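Local atomic coordinates of restriction endonuclease AspBHI (Azoarcus sp., PDB entry 4OC8), a protein that cleaves DNA as a modification-dependent restriction endonuclease, probably joining a DNA-binding N-terminal domain to a PD-(D/E)XK-type nuclease domain within a tetramer. Residues A[221-227]-A[338-344]; A[240-245]-A[377-382]; A[283-287]-A[298-302]; A[321-325]-A[351-355]. All blocks are in the same frame, centred on the assembly; numbering follows the deposited sequence.

How the interactions relate
Four contacts of one chain illustrate how a nuclease domain is assembled from its sheet outward. Interactions 3 and 4 are neighbours, their centres about 11 Å apart: the hairpin 284-289/294-305 supplies the antiparallel half of the five-stranded sheet, and helix 315-324, which follows it in the chain, reaches across to strand 354-357, with Arg324 meeting Leu302 between them. Interaction 1, centred about 16 Å from interaction 4, attaches residues 221-227 to the start of helix 341-349. Interaction 2, its centre about 24 Å from those of interactions 1 and 3, brings the C-terminal helix back to helix 232-244. Segments of interactions 1 and 2 alternate along the chain, so interaction 3 falls, in sequence, between the halves of both.

Interaction 1 (A[221-227]-A[338-344]); sequences VRSKAEQ and YVDRQAY
Arg222 and Tyr344 carry the tight, buried side of this contact. The phenol oxygen receives the guanidinium edge-on: NE of Arg222 lies 2.8 Å from OH of Tyr344, the N-H...O angle is 167°, and the guanidinium stands 82° to the ring. NH2 adds only a weak bond. One face of the ring is overlaid near its rim by Val221 CA and Arg222 N, while Gln227 NE2 comes to its edge, 3.5 Å from CE2 of Tyr344. The same amide grips one residue twice, Gln227 OE1 accepting from Val339 N (2.7 Å) and NE2 donating to Val339 O (3.2 Å). Both segments lead into helix starts: Ser223 and Glu226 form a capping box, its Glu226 N to Ser223 OG bond weak, and Asp340 is the N-cap of helix 341-349. A phenylalanine in place of Tyr344 would probably leave Arg222 NE without its acceptor and the guanidinium less firmly oriented. Toward solvent no hydrogen bonds cross. There Lys224 lays its extended chain over the Tyr338 ring, CG 3.6 Å from the ring centroid, and Arg341, folded back at chi2 (54°), brings CD to 3.8 Å from Val221 CG1.

Interaction 2 (A[240-245]-A[377-382]); sequences VIRQRY and VDAWLD
Leu381 is the bump around which this helix pair closes, and the hollow that takes it lies between Val240, Ile241, Arg244 and Tyr245. Its CD1 branch lies 3.6 Å from Arg244 CB and also faces the backbone of Ile241. The CD2 branch instead meets the edge of the Tyr245 ring, with OH of Tyr245 3.7 Å from CD2 of Leu381. In return, Val240 CG1 fits a shallower hollow on the opposing helix, resting 3.7 Å from Val377 CG1 and beside the Asp378 carboxylate. Val377 CG1 is also met at about a right angle by the Ile241 side chain, whose CD1 continues to the Trp380 ring.

Arg244 borders the apolar packing on one side. Its chain folds at chi2 (62°) and again at chi3, which turns the guanidinium back over Leu381 so that one face is centred on Leu381 CB. The edge then meets two acidic residues one helical turn apart: Arg244 NH1 donates to Asp382 OD1 (3.0 Å) from above the carboxylate plane, and NH2 to Asp378 OD1 (3.3 Å) on its anti side, tilted out of the plane, with a weaker NH2 bond to Asp382 OD1. The resulting salt-bridge network probably tempers the charge of both carboxylates.

The axes of the short segments 240-244 and 377-382 come within 10.4 Å, their N-to-C directions 40° apart. Beyond this pair, Ile241 also packs on Phe252 of helix 251-263 and Ile362 of helix 359-368, Trp380 bridges those same two helices through Cys255 and Leu366, and Asp382 packs on Ala207 of a second subunit.

Interaction 3 (A[283-287]-A[298-302]); sequences GIGRL and VDFAL
The Phe300 ring lies with one face over Gly285, its centroid 3.7 Å from Gly285 CA and the contact displaced toward the ring's rim; Arg286 N and Leu287 CB approach it obliquely. Phe300 CG occupies the crowded position between backbone N and carbonyl carbon (chi1 62°), which folds the ring across to the partner strand. Gly285 has no side chain, and the ring of its cross-strand neighbour covers its CA, an arrangement seen where glycine and an aromatic pair across antiparallel strands. The setting is the beta hairpin 284-289/294-305, which in nucleases of the PD-(D/E)XK type belongs to the central sheet of the catalytic core.

Backbone bonds hold the register. Gly285 with Phe300 and Leu287 with Val298 are hydrogen-bonded antiparallel pairs, each bonded in both directions, and Leu302 N donates to Gly283 O. Ile284 with Ala301 and Arg286 with Asp299 are non-hydrogen-bonded pairs. Leu287 and Val298 share the Phe300 face and lie side by side, Leu287 CB 3.8 Å from Val298 CG2. From this face Phe300 and Leu302 reach Thr260 of helix 251-263, and the Phe300 and Phe330 rings meet.

The other face bears Ile284, Ala301, Arg286 and Asp299. Arg286 and Asp299 point the same way, the guanidinium and carboxylate planes 24° apart. Two bends in the arginine chain, at chi2 and chi3, bring its head back over the neighbouring strand. While Asp299 OD1 accepts from Glu329 N, a salt bridge joins Asp299 OD2 to Arg286 NH1 at 3.5 Å.

Interaction 4 (A[321-325]-A[351-355]); sequences LISRI and GHPVI
Helix packing on a sheet, the layered arrangement of an alpha/beta nuclease core, is what this contact exemplifies: the last turn of helix 315-324, the connecting helix between parallel strands 294-305 and 330-335, reaches on to the start of strand 354-357. Every interaction across it is apolar or CH-pi. Ile322 sends CD1 over one face of the His352 ring, 3.8 Å from the ring centroid and displaced toward the rim on the CG and ND1 side. Its other branch also takes part, CG2 of Ile322 standing 3.7 Å from CE1 of His352, so the two methyls lie along the CG-ND1-CE1 side of the imidazole, over the same face. The two side chains cross at about a right angle.

Val354 is shared by three helix residues. Its CG1 meets Leu321 CD2 tip to tip (3.7 Å). Its CG2 is flanked by Ile322 CD1 at 3.6 Å and Ile325 CD1 at 3.8 Å; Ile325 can reach it because CG1 sits between the backbone N and the carbonyl carbon (chi1 65°), with the chain then extended to CD1. Between His352 and Val354 the backbone bends sharply in an inverse gamma turn centred on Pro353, which brings both side chains to face the helix. With the imidazole gone, as in an alanine at His352, CD1 and CG2 of Ile322 would probably lose the flat surface they rest on, and a gap would open beside them.

Pro353 and Ile355 touch Ile296 of a second subunit, while Leu321 also packs on Ala301 of strand 294-305 and Leu333 of strand 330-335.

Interaction 1 (A[221-227]-A[338-344])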
loop_
_atom_site.group_PDB
_atom_site.type_symbol
_atom_site.label_atom_id
_atom_site.label_comp_id
_atom_site.label_asym_id
_atom_site.label_seq_id
_atom_site.Cartn_x
_atom_site.Cartn_y
_atom_site.Cartn_z
ATOM N N VAL A 221 -7.589 19.889 5.308
ATOM C CA VAL A 221 -7.452 20.677 4.090
ATOM C C VAL A 221 -6.231 21.575 4.222
ATOM O O VAL A 221 -6.156 22.404 5.127
ATOM C CB VAL A 221 -8.704 21.522 3.794
ATOM C CG1 VAL A 221 -8.374 22.653 2.829
ATOM C CG2 VAL A 221 -9.811 20.642 3.227
ATOM N N ARG A 222 -5.268 21.388 3.326
ATOM C CA ARG A 222 -4.041 22.171 3.363
ATOM C C ARG A 222 -4.237 23.557 2.762
ATOM O O ARG A 222 -5.124 23.774 1.938
ATOM C CB ARG A 222 -2.906 21.440 2.640
ATOM C CG ARG A 222 -2.198 20.386 3.472
ATOM C CD ARG A 222 -1.035 19.781 2.706
ATOM N NE ARG A 222 -1.488 18.899 1.632
ATOM C CZ ARG A 222 -0.686 18.363 0.717
ATOM N NH1 ARG A 222 0.613 18.628 0.739
ATOM N NH2 ARG A 222 -1.181 17.567 -0.221
ATOM N N SER A 223 -3.399 24.496 3.189
ATOM C CA SER A 223 -3.419 25.843 2.639
ATOM C C SER A 223 -2.469 25.931 1.451
ATOM O O SER A 223 -1.821 24.951 1.086
ATOM C CB SER A 223 -3.010 26.859 3.703
ATOM O OG SER A 223 -1.661 26.667 4.094
ATOM N N LYS A 224 -2.388 27.114 0.855
ATOM C CA LYS A 224 -1.498 27.340 -0.269
ATOM C C LYS A 224 -0.044 27.216 0.183
ATOM O O LYS A 224 0.772 26.563 -0.473
ATOM C CB LYS A 224 -1.766 28.723 -0.868
ATOM C CG LYS A 224 -0.980 29.059 -2.125
ATOM C CD LYS A 224 -1.308 30.474 -2.582
ATOM C CE LYS A 224 -0.271 31.025 -3.547
ATOM N NZ LYS A 224 -0.410 32.505 -3.692
ATOM N N ALA A 225 0.267 27.828 1.319
ATOM C CA ALA A 225 1.638 27.869 1.815
ATOM C C ALA A 225 2.171 26.480 2.129
ATOM O O ALA A 225 3.354 26.196 1.931
ATOM C CB ALA A 225 1.722 28.754 3.042
ATOM N N GLU A 226 1.289 25.618 2.622
ATOM C CA GLU A 226 1.677 24.273 3.024
ATOM C C GLU A 226 1.993 23.384 1.824
ATOM O O GLU A 226 2.860 22.511 1.900
ATOM C CB GLU A 226 0.580 23.641 3.888
ATOM C CG GLU A 226 0.418 24.297 5.253
ATOM C CD GLU A 226 -0.806 23.805 6.005
ATOM O OE1 GLU A 226 -1.744 23.293 5.357
ATOM O OE2 GLU A 226 -0.833 23.932 7.247
ATOM N N GLN A 227 1.293 23.616 0.717
ATOM C CA GLN A 227 1.455 22.794 -0.479
ATOM C C GLN A 227 2.647 23.232 -1.325
ATOM O O GLN A 227 3.225 22.428 -2.057
ATOM C CB GLN A 227 0.175 22.811 -1.318
ATOM C CG GLN A 227 -1.038 22.246 -0.599
ATOM C CD GLN A 227 -2.334 22.501 -1.346
ATOM O OE1 GLN A 227 -2.464 22.161 -2.520
ATOM N NE2 GLN A 227 -3.297 23.110 -0.667
ATOM N N TYR A 338 -0.196 24.133 -6.440
ATOM C CA TYR A 338 -1.065 23.777 -5.323
ATOM C C TYR A 338 -2.514 23.596 -5.771
ATOM O O TYR A 338 -2.908 24.057 -6.841
ATOM C CB TYR A 338 -0.998 24.849 -4.239
ATOM C CG TYR A 338 -1.809 26.091 -4.550
ATOM C CD1 TYR A 338 -1.368 27.019 -5.487
ATOM C CD2 TYR A 338 -3.010 26.342 -3.896
ATOM C CE1 TYR A 338 -2.104 28.156 -5.772
ATOM C CE2 TYR A 338 -3.749 27.475 -4.172
ATOM C CZ TYR A 338 -3.292 28.381 -5.107
ATOM O OH TYR A 338 -4.036 29.507 -5.384
ATOM N N VAL A 339 -3.299 22.912 -4.944
ATOM C CA VAL A 339 -4.730 22.755 -5.175
ATOM C C VAL A 339 -5.496 23.766 -4.323
ATOM O O VAL A 339 -5.283 23.841 -3.113
ATOM C CB VAL A 339 -5.194 21.340 -4.802
ATOM C CG1 VAL A 339 -6.688 21.197 -5.019
ATOM C CG2 VAL A 339 -4.431 20.309 -5.609
ATOM N N ASP A 340 -6.387 24.537 -4.946
ATOM C CA ASP A 340 -7.079 25.615 -4.233
ATOM C C ASP A 340 -8.053 25.117 -3.168
ATOM O O ASP A 340 -8.331 23.921 -3.079
ATOM C CB ASP A 340 -7.767 26.605 -5.192
ATOM C CG ASP A 340 -9.000 26.025 -5.894
ATOM O OD1 ASP A 340 -9.545 24.983 -5.470
ATOM O OD2 ASP A 340 -9.443 26.644 -6.887
ATOM N N ARG A 341 -8.584 26.058 -2.390
ATOM C CA ARG A 341 -9.483 25.751 -1.280
ATOM C C ARG A 341 -10.724 24.965 -1.708
ATOM O O ARG A 341 -11.008 23.909 -1.151
ATOM C CB ARG A 341 -9.881 27.038 -0.545
ATOM C CG ARG A 341 -10.714 26.825 0.717
ATOM C CD ARG A 341 -10.033 25.871 1.689
ATOM N NE ARG A 341 -8.746 26.379 2.161
ATOM C CZ ARG A 341 -8.560 26.976 3.335
ATOM N NH1 ARG A 341 -9.582 27.140 4.165
ATOM N NH2 ARG A 341 -7.351 27.404 3.679
ATOM N N GLN A 342 -11.452 25.470 -2.699
ATOM C CA GLN A 342 -12.687 24.826 -3.140
ATOM C C GLN A 342 -12.495 23.360 -3.547
ATOM O O GLN A 342 -13.258 22.487 -3.127
ATOM C CB GLN A 342 -13.332 25.613 -4.283
ATOM C CG GLN A 342 -14.696 25.078 -4.711
ATOM C CD GLN A 342 -15.289 25.838 -5.889
ATOM O OE1 GLN A 342 -14.681 26.775 -6.413
ATOM N NE2 GLN A 342 -16.484 25.431 -6.315
ATOM N N ALA A 343 -11.470 23.092 -4.351
ATOM C CA ALA A 343 -11.224 21.741 -4.857
ATOM C C ALA A 343 -10.804 20.768 -3.754
ATOM O O ALA A 343 -11.291 19.635 -3.694
ATOM C CB ALA A 343 -10.185 21.771 -5.972
ATOM N N TYR A 344 -9.896 21.219 -2.890
ATOM C CA TYR A 344 -9.441 20.431 -1.751
ATOM C C TYR A 344 -10.627 20.086 -0.864
ATOM O O TYR A 344 -10.827 18.928 -0.493
ATOM C CB TYR A 344 -8.415 21.224 -0.942
ATOM C CG TYR A 344 -7.277 20.397 -0.381
ATOM C CD1 TYR A 344 -7.511 19.180 0.244
ATOM C CD2 TYR A 344 -5.964 20.833 -0.491
ATOM C CE1 TYR A 344 -6.461 18.423 0.752
ATOM C CE2 TYR A 344 -4.911 20.086 0.009
ATOM C CZ TYR A 344 -5.161 18.883 0.629
ATOM O OH TYR A 344 -4.106 18.147 1.124
#

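Interaction 2 (A[240-245]-A[377-382])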
loop_
_atom_site.group_PDB
_atom_site.type_symbol
_atom_site.label_atom_id
_atom_site.label_comp_id
_atom_site.label_asym_id
_atom_site.label_seq_id
_atom_site.Cartn_x
_atom_site.Cartn_y
_atom_site.Cartn_z
ATOM N N VAL A 240 12.911 23.936 -12.062
ATOM C CA VAL A 240 13.659 23.158 -13.052
ATOM C C VAL A 240 12.728 22.173 -13.762
ATOM O O VAL A 240 12.786 22.006 -14.990
ATOM C CB VAL A 240 14.851 22.400 -12.428
ATOM C CG1 VAL A 240 15.544 21.546 -13.473
ATOM C CG2 VAL A 240 15.837 23.374 -11.817
ATOM N N ILE A 241 11.851 21.547 -12.982
ATOM C CA ILE A 241 10.864 20.623 -13.529
ATOM C C ILE A 241 9.896 21.337 -14.466
ATOM O O ILE A 241 9.702 20.896 -15.599
ATOM C CB ILE A 241 10.070 19.894 -12.423
ATOM C CG1 ILE A 241 11.007 19.042 -11.566
ATOM C CG2 ILE A 241 8.981 19.018 -13.032
ATOM C CD1 ILE A 241 10.317 18.348 -10.413
ATOM N N ARG A 242 9.296 22.434 -13.998
ATOM C CA ARG A 242 8.383 23.222 -14.838
ATOM C C ARG A 242 9.027 23.626 -16.167
ATOM O O ARG A 242 8.366 23.664 -17.208
ATOM C CB ARG A 242 7.929 24.490 -14.118
ATOM C CG ARG A 242 6.938 24.290 -12.999
ATOM C CD ARG A 242 6.432 25.642 -12.517
ATOM N NE ARG A 242 5.937 25.604 -11.144
ATOM C CZ ARG A 242 6.662 25.936 -10.076
ATOM N NH1 ARG A 242 7.922 26.332 -10.221
ATOM N NH2 ARG A 242 6.128 25.873 -8.861
ATOM N N GLN A 243 10.320 23.933 -16.117
ATOM C CA GLN A 243 11.061 24.326 -17.307
ATOM C C GLN A 243 11.335 23.149 -18.235
ATOM O O GLN A 243 11.328 23.300 -19.455
ATOM C CB GLN A 243 12.376 25.009 -16.920
ATOM C CG GLN A 243 12.195 26.408 -16.366
ATOM C CD GLN A 243 11.483 27.321 -17.343
ATOM O OE1 GLN A 243 11.990 27.595 -18.432
ATOM N NE2 GLN A 243 10.295 27.786 -16.966
ATOM N N ARG A 244 11.580 21.978 -17.658
ATOM C CA ARG A 244 11.890 20.799 -18.463
ATOM C C ARG A 244 10.761 20.415 -19.425
ATOM O O ARG A 244 11.018 19.906 -20.520
ATOM C CB ARG A 244 12.243 19.611 -17.560
ATOM C CG ARG A 244 12.507 18.305 -18.300
ATOM C CD ARG A 244 13.692 18.426 -19.235
ATOM N NE ARG A 244 14.946 18.558 -18.504
ATOM C CZ ARG A 244 15.903 17.637 -18.496
ATOM N NH1 ARG A 244 15.753 16.517 -19.196
ATOM N NH2 ARG A 244 17.014 17.841 -17.796
ATOM N N TYR A 245 9.518 20.669 -19.031
ATOM C CA TYR A 245 8.385 20.187 -19.820
ATOM C C TYR A 245 7.558 21.277 -20.515
ATOM O O TYR A 245 6.433 21.025 -20.958
ATOM C CB TYR A 245 7.494 19.276 -18.969
ATOM C CG TYR A 245 8.201 18.012 -18.550
ATOM C CD1 TYR A 245 8.327 16.941 -19.428
ATOM C CD2 TYR A 245 8.766 17.894 -17.285
ATOM C CE1 TYR A 245 8.987 15.785 -19.054
ATOM C CE2 TYR A 245 9.427 16.739 -16.901
ATOM C CZ TYR A 245 9.534 15.689 -17.790
ATOM O OH TYR A 245 10.192 14.540 -17.415
ATOM N N VAL A 377 18.453 17.514 -10.079
ATOM C CA VAL A 377 17.121 17.465 -10.676
ATOM C C VAL A 377 17.241 17.227 -12.178
ATOM O O VAL A 377 16.507 16.419 -12.749
ATOM C CB VAL A 377 16.330 18.770 -10.443
ATOM C CG1 VAL A 377 14.995 18.718 -11.162
ATOM C CG2 VAL A 377 16.120 19.018 -8.966
ATOM N N ASP A 378 18.180 17.932 -12.806
ATOM C CA ASP A 378 18.414 17.785 -14.241
ATOM C C ASP A 378 18.813 16.360 -14.612
ATOM O O ASP A 378 18.251 15.771 -15.542
ATOM C CB ASP A 378 19.468 18.780 -14.728
ATOM C CG ASP A 378 18.872 20.132 -15.074
ATOM O OD1 ASP A 378 17.730 20.162 -15.581
ATOM O OD2 ASP A 378 19.544 21.163 -14.840
ATOM N N ALA A 379 19.776 15.810 -13.877
ATOM C CA ALA A 379 20.220 14.436 -14.106
ATOM C C ALA A 379 19.074 13.446 -13.905
ATOM O O ALA A 379 18.921 12.489 -14.673
ATOM C CB ALA A 379 21.368 14.101 -13.187
ATOM N N TRP A 380 18.273 13.691 -12.870
ATOM C CA TRP A 380 17.119 12.864 -12.555
ATOM C C TRP A 380 16.123 12.837 -13.712
ATOM O O TRP A 380 15.665 11.764 -14.131
ATOM C CB TRP A 380 16.442 13.381 -11.285
ATOM C CG TRP A 380 15.216 12.615 -10.890
ATOM C CD1 TRP A 380 15.165 11.332 -10.435
ATOM C CD2 TRP A 380 13.865 13.089 -10.902
ATOM N NE1 TRP A 380 13.868 10.974 -10.174
ATOM C CE2 TRP A 380 13.047 12.038 -10.451
ATOM C CE3 TRP A 380 13.263 14.303 -11.253
ATOM C CZ2 TRP A 380 11.666 12.156 -10.338
ATOM C CZ3 TRP A 380 11.889 14.422 -11.142
ATOM C CH2 TRP A 380 11.106 13.356 -10.687
ATOM N N LEU A 381 15.801 14.022 -14.226
ATOM C CA LEU A 381 14.893 14.156 -15.361
ATOM C C LEU A 381 15.455 13.492 -16.620
ATOM O O LEU A 381 14.715 12.868 -17.389
ATOM C CB LEU A 381 14.585 15.630 -15.622
ATOM C CG LEU A 381 13.702 16.294 -14.566
ATOM C CD1 LEU A 381 13.636 17.794 -14.771
ATOM C CD2 LEU A 381 12.307 15.693 -14.589
ATOM N N ASP A 382 16.763 13.629 -16.823
ATOM C CA ASP A 382 17.433 12.941 -17.921
ATOM C C ASP A 382 17.193 11.442 -17.789
ATOM O O ASP A 382 16.879 10.756 -18.770
ATOM C CB ASP A 382 18.935 13.247 -17.920
ATOM C CG ASP A 382 19.245 14.670 -18.362
ATOM O OD1 ASP A 382 18.503 15.208 -19.214
ATOM O OD2 ASP A 382 20.233 15.245 -17.859
#

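Interaction 3 (A[283-287]-A[298-302])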
loop_
_atom_site.group_PDB
_atom_site.type_symbol
_atom_site.label_atom_id
_atom_site.label_comp_id
_atom_site.label_asym_id
_atom_site.label_seq_id
_atom_site.Cartn_x
_atom_site.Cartn_y
_atom_site.Cartn_z
ATOM N N GLY A 283 -3.790 8.215 -18.318
ATOM C CA GLY A 283 -2.755 7.424 -17.677
ATOM C C GLY A 283 -3.288 6.585 -16.536
ATOM O O GLY A 283 -3.996 7.091 -15.673
ATOM N N ILE A 284 -2.959 5.297 -16.529
ATOM C CA ILE A 284 -3.383 4.430 -15.434
ATOM C C ILE A 284 -2.229 3.643 -14.838
ATOM O O ILE A 284 -1.183 3.470 -15.466
ATOM C CB ILE A 284 -4.494 3.434 -15.844
ATOM C CG1 ILE A 284 -3.970 2.428 -16.867
ATOM C CG2 ILE A 284 -5.729 4.167 -16.341
ATOM C CD1 ILE A 284 -4.947 1.323 -17.171
ATOM N N GLY A 285 -2.443 3.160 -13.620
ATOM C CA GLY A 285 -1.441 2.417 -12.886
ATOM C C GLY A 285 -1.998 1.192 -12.189
ATOM O O GLY A 285 -3.200 1.106 -11.919
ATOM N N ARG A 286 -1.118 0.236 -11.910
ATOM C CA ARG A 286 -1.490 -0.955 -11.155
ATOM C C ARG A 286 -0.636 -1.064 -9.882
ATOM O O ARG A 286 0.588 -0.908 -9.915
ATOM C CB ARG A 286 -1.354 -2.210 -12.028
ATOM C CG ARG A 286 -2.201 -3.395 -11.578
ATOM C CD ARG A 286 -3.672 -3.232 -11.949
ATOM N NE ARG A 286 -3.904 -3.316 -13.389
ATOM C CZ ARG A 286 -5.110 -3.307 -13.953
ATOM N NH1 ARG A 286 -6.197 -3.220 -13.195
ATOM N NH2 ARG A 286 -5.233 -3.385 -15.273
ATOM N N LEU A 287 -1.296 -1.323 -8.760
ATOM C CA LEU A 287 -0.643 -1.359 -7.456
ATOM C C LEU A 287 -0.950 -2.665 -6.735
ATOM O O LEU A 287 -2.077 -3.144 -6.759
ATOM C CB LEU A 287 -1.129 -0.184 -6.605
ATOM C CG LEU A 287 -0.653 -0.099 -5.158
ATOM C CD1 LEU A 287 0.818 0.237 -5.114
ATOM C CD2 LEU A 287 -1.466 0.933 -4.392
ATOM N N VAL A 298 -4.834 -3.411 -7.367
ATOM C CA VAL A 298 -5.836 -2.366 -7.463
ATOM C C VAL A 298 -5.361 -1.393 -8.528
ATOM O O VAL A 298 -4.162 -1.160 -8.664
ATOM C CB VAL A 298 -6.012 -1.633 -6.118
ATOM C CG1 VAL A 298 -6.620 -2.567 -5.086
ATOM C CG2 VAL A 298 -4.681 -1.081 -5.623
ATOM N N ASP A 299 -6.284 -0.846 -9.306
ATOM C CA ASP A 299 -5.892 0.096 -10.343
ATOM C C ASP A 299 -6.132 1.532 -9.902
ATOM O O ASP A 299 -7.048 1.807 -9.126
ATOM C CB ASP A 299 -6.601 -0.201 -11.669
ATOM C CG ASP A 299 -8.095 -0.449 -11.502
ATOM O OD1 ASP A 299 -8.651 -0.106 -10.436
ATOM O OD2 ASP A 299 -8.717 -0.985 -12.446
ATOM N N PHE A 300 -5.297 2.447 -10.380
ATOM C CA PHE A 300 -5.524 3.863 -10.109
ATOM C C PHE A 300 -5.371 4.716 -11.356
ATOM O O PHE A 300 -4.682 4.336 -12.292
ATOM C CB PHE A 300 -4.604 4.380 -9.001
ATOM C CG PHE A 300 -3.143 4.297 -9.331
ATOM C CD1 PHE A 300 -2.434 3.124 -9.113
ATOM C CD2 PHE A 300 -2.473 5.390 -9.845
ATOM C CE1 PHE A 300 -1.085 3.042 -9.410
ATOM C CE2 PHE A 300 -1.121 5.315 -10.146
ATOM C CZ PHE A 300 -0.427 4.139 -9.926
ATOM N N ALA A 301 -6.024 5.872 -11.365
ATOM C CA ALA A 301 -5.884 6.802 -12.480
ATOM C C ALA A 301 -4.900 7.901 -12.115
ATOM O O ALA A 301 -4.944 8.436 -11.015
ATOM C CB ALA A 301 -7.231 7.394 -12.856
ATOM N N LEU A 302 -4.011 8.234 -13.042
ATOM C CA LEU A 302 -3.017 9.275 -12.821
ATOM C C LEU A 302 -3.411 10.563 -13.543
ATOM O O LEU A 302 -3.918 10.528 -14.665
ATOM C CB LEU A 302 -1.646 8.798 -13.296
ATOM C CG LEU A 302 -0.464 9.748 -13.104
ATOM C CD1 LEU A 302 -0.280 10.085 -11.639
ATOM C CD2 LEU A 302 0.810 9.144 -13.675
#

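Interaction 4 (A[321-325]-A[351-355])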
loop_
_atom_site.group_PDB
_atom_site.type_symbol
_atom_site.label_atom_id
_atom_site.label_comp_id
_atom_site.label_asym_id
_atom_site.label_seq_id
_atom_site.Cartn_x
_atom_site.Cartn_y
_atom_site.Cartn_z
ATOM N N LEU A 321 -10.035 13.930 -13.230
ATOM C CA LEU A 321 -9.544 12.739 -12.542
ATOM C C LEU A 321 -10.674 11.960 -11.865
ATOM O O LEU A 321 -10.712 10.728 -11.916
ATOM C CB LEU A 321 -8.474 13.127 -11.519
ATOM C CG LEU A 321 -7.963 12.014 -10.603
ATOM C CD1 LEU A 321 -7.385 10.876 -11.424
ATOM C CD2 LEU A 321 -6.930 12.547 -9.610
ATOM N N ILE A 322 -11.590 12.689 -11.235
ATOM C CA ILE A 322 -12.735 12.084 -10.571
ATOM C C ILE A 322 -13.544 11.279 -11.576
ATOM O O ILE A 322 -13.952 10.151 -11.299
ATOM C CB ILE A 322 -13.643 13.150 -9.925
ATOM C CG1 ILE A 322 -12.880 13.923 -8.853
ATOM C CG2 ILE A 322 -14.872 12.507 -9.309
ATOM C CD1 ILE A 322 -12.392 13.059 -7.727
ATOM N N SER A 323 -13.762 11.857 -12.753
ATOM C CA SER A 323 -14.499 11.163 -13.799
ATOM C C SER A 323 -13.700 9.974 -14.325
ATOM O O SER A 323 -14.272 8.992 -14.801
ATOM C CB SER A 323 -14.846 12.112 -14.944
ATOM O OG SER A 323 -13.861 12.057 -15.957
ATOM N N ARG A 324 -12.376 10.058 -14.236
ATOM C CA ARG A 324 -11.539 8.938 -14.673
ATOM C C ARG A 324 -11.366 7.813 -13.642
ATOM O O ARG A 324 -10.873 6.736 -13.985
ATOM C CB ARG A 324 -10.175 9.430 -15.165
ATOM C CG ARG A 324 -10.225 10.056 -16.549
ATOM C CD ARG A 324 -8.910 10.705 -16.932
ATOM N NE ARG A 324 -7.783 9.801 -16.748
ATOM C CZ ARG A 324 -6.673 10.122 -16.094
ATOM N NH1 ARG A 324 -6.542 11.333 -15.568
ATOM N NH2 ARG A 324 -5.695 9.237 -15.969
ATOM N N ILE A 325 -11.762 8.044 -12.390
ATOM C CA ILE A 325 -11.610 6.994 -11.374
ATOM C C ILE A 325 -12.894 6.223 -11.090
ATOM O O ILE A 325 -12.978 5.499 -10.098
ATOM C CB ILE A 325 -11.057 7.529 -10.029
ATOM C CG1 ILE A 325 -12.045 8.498 -9.383
ATOM C CG2 ILE A 325 -9.691 8.170 -10.220
ATOM C CD1 ILE A 325 -11.525 9.116 -8.125
ATOM N N GLY A 351 -15.326 12.644 0.081
ATOM C CA GLY A 351 -14.643 11.390 0.343
ATOM C C GLY A 351 -14.068 10.696 -0.881
ATOM O O GLY A 351 -13.940 9.471 -0.898
ATOM N N HIS A 352 -13.717 11.474 -1.902
ATOM C CA HIS A 352 -13.081 10.931 -3.099
ATOM C C HIS A 352 -11.722 10.315 -2.777
ATOM O O HIS A 352 -10.906 10.920 -2.078
ATOM C CB HIS A 352 -12.902 12.026 -4.148
ATOM C CG HIS A 352 -14.187 12.576 -4.675
ATOM N ND1 HIS A 352 -14.996 11.873 -5.546
ATOM C CD2 HIS A 352 -14.806 13.760 -4.463
ATOM C CE1 HIS A 352 -16.056 12.600 -5.840
ATOM N NE2 HIS A 352 -15.966 13.752 -5.197
ATOM N N PRO A 353 -11.471 9.102 -3.288
ATOM C CA PRO A 353 -10.180 8.444 -3.065
ATOM C C PRO A 353 -9.089 9.034 -3.954
ATOM O O PRO A 353 -8.570 8.345 -4.829
ATOM C CB PRO A 353 -10.463 6.987 -3.448
ATOM C CG PRO A 353 -11.570 7.063 -4.420
ATOM C CD PRO A 353 -12.413 8.245 -4.026
ATOM N N VAL A 354 -8.741 10.297 -3.725
ATOM C CA VAL A 354 -7.767 10.984 -4.570
ATOM C C VAL A 354 -6.582 11.510 -3.775
ATOM O O VAL A 354 -6.750 12.329 -2.876
ATOM C CB VAL A 354 -8.417 12.160 -5.324
ATOM C CG1 VAL A 354 -7.355 13.055 -5.933
ATOM C CG2 VAL A 354 -9.355 11.649 -6.392
ATOM N N ILE A 355 -5.384 11.036 -4.108
ATOM C CA ILE A 355 -4.153 11.531 -3.492
ATOM C C ILE A 355 -3.731 12.835 -4.150
ATOM O O ILE A 355 -3.652 12.919 -5.370
ATOM C CB ILE A 355 -2.991 10.536 -3.652
ATOM C CG1 ILE A 355 -3.351 9.182 -3.044
ATOM C CG2 ILE A 355 -1.728 11.085 -3.014
ATOM C CD1 ILE A 355 -2.312 8.122 -3.283
#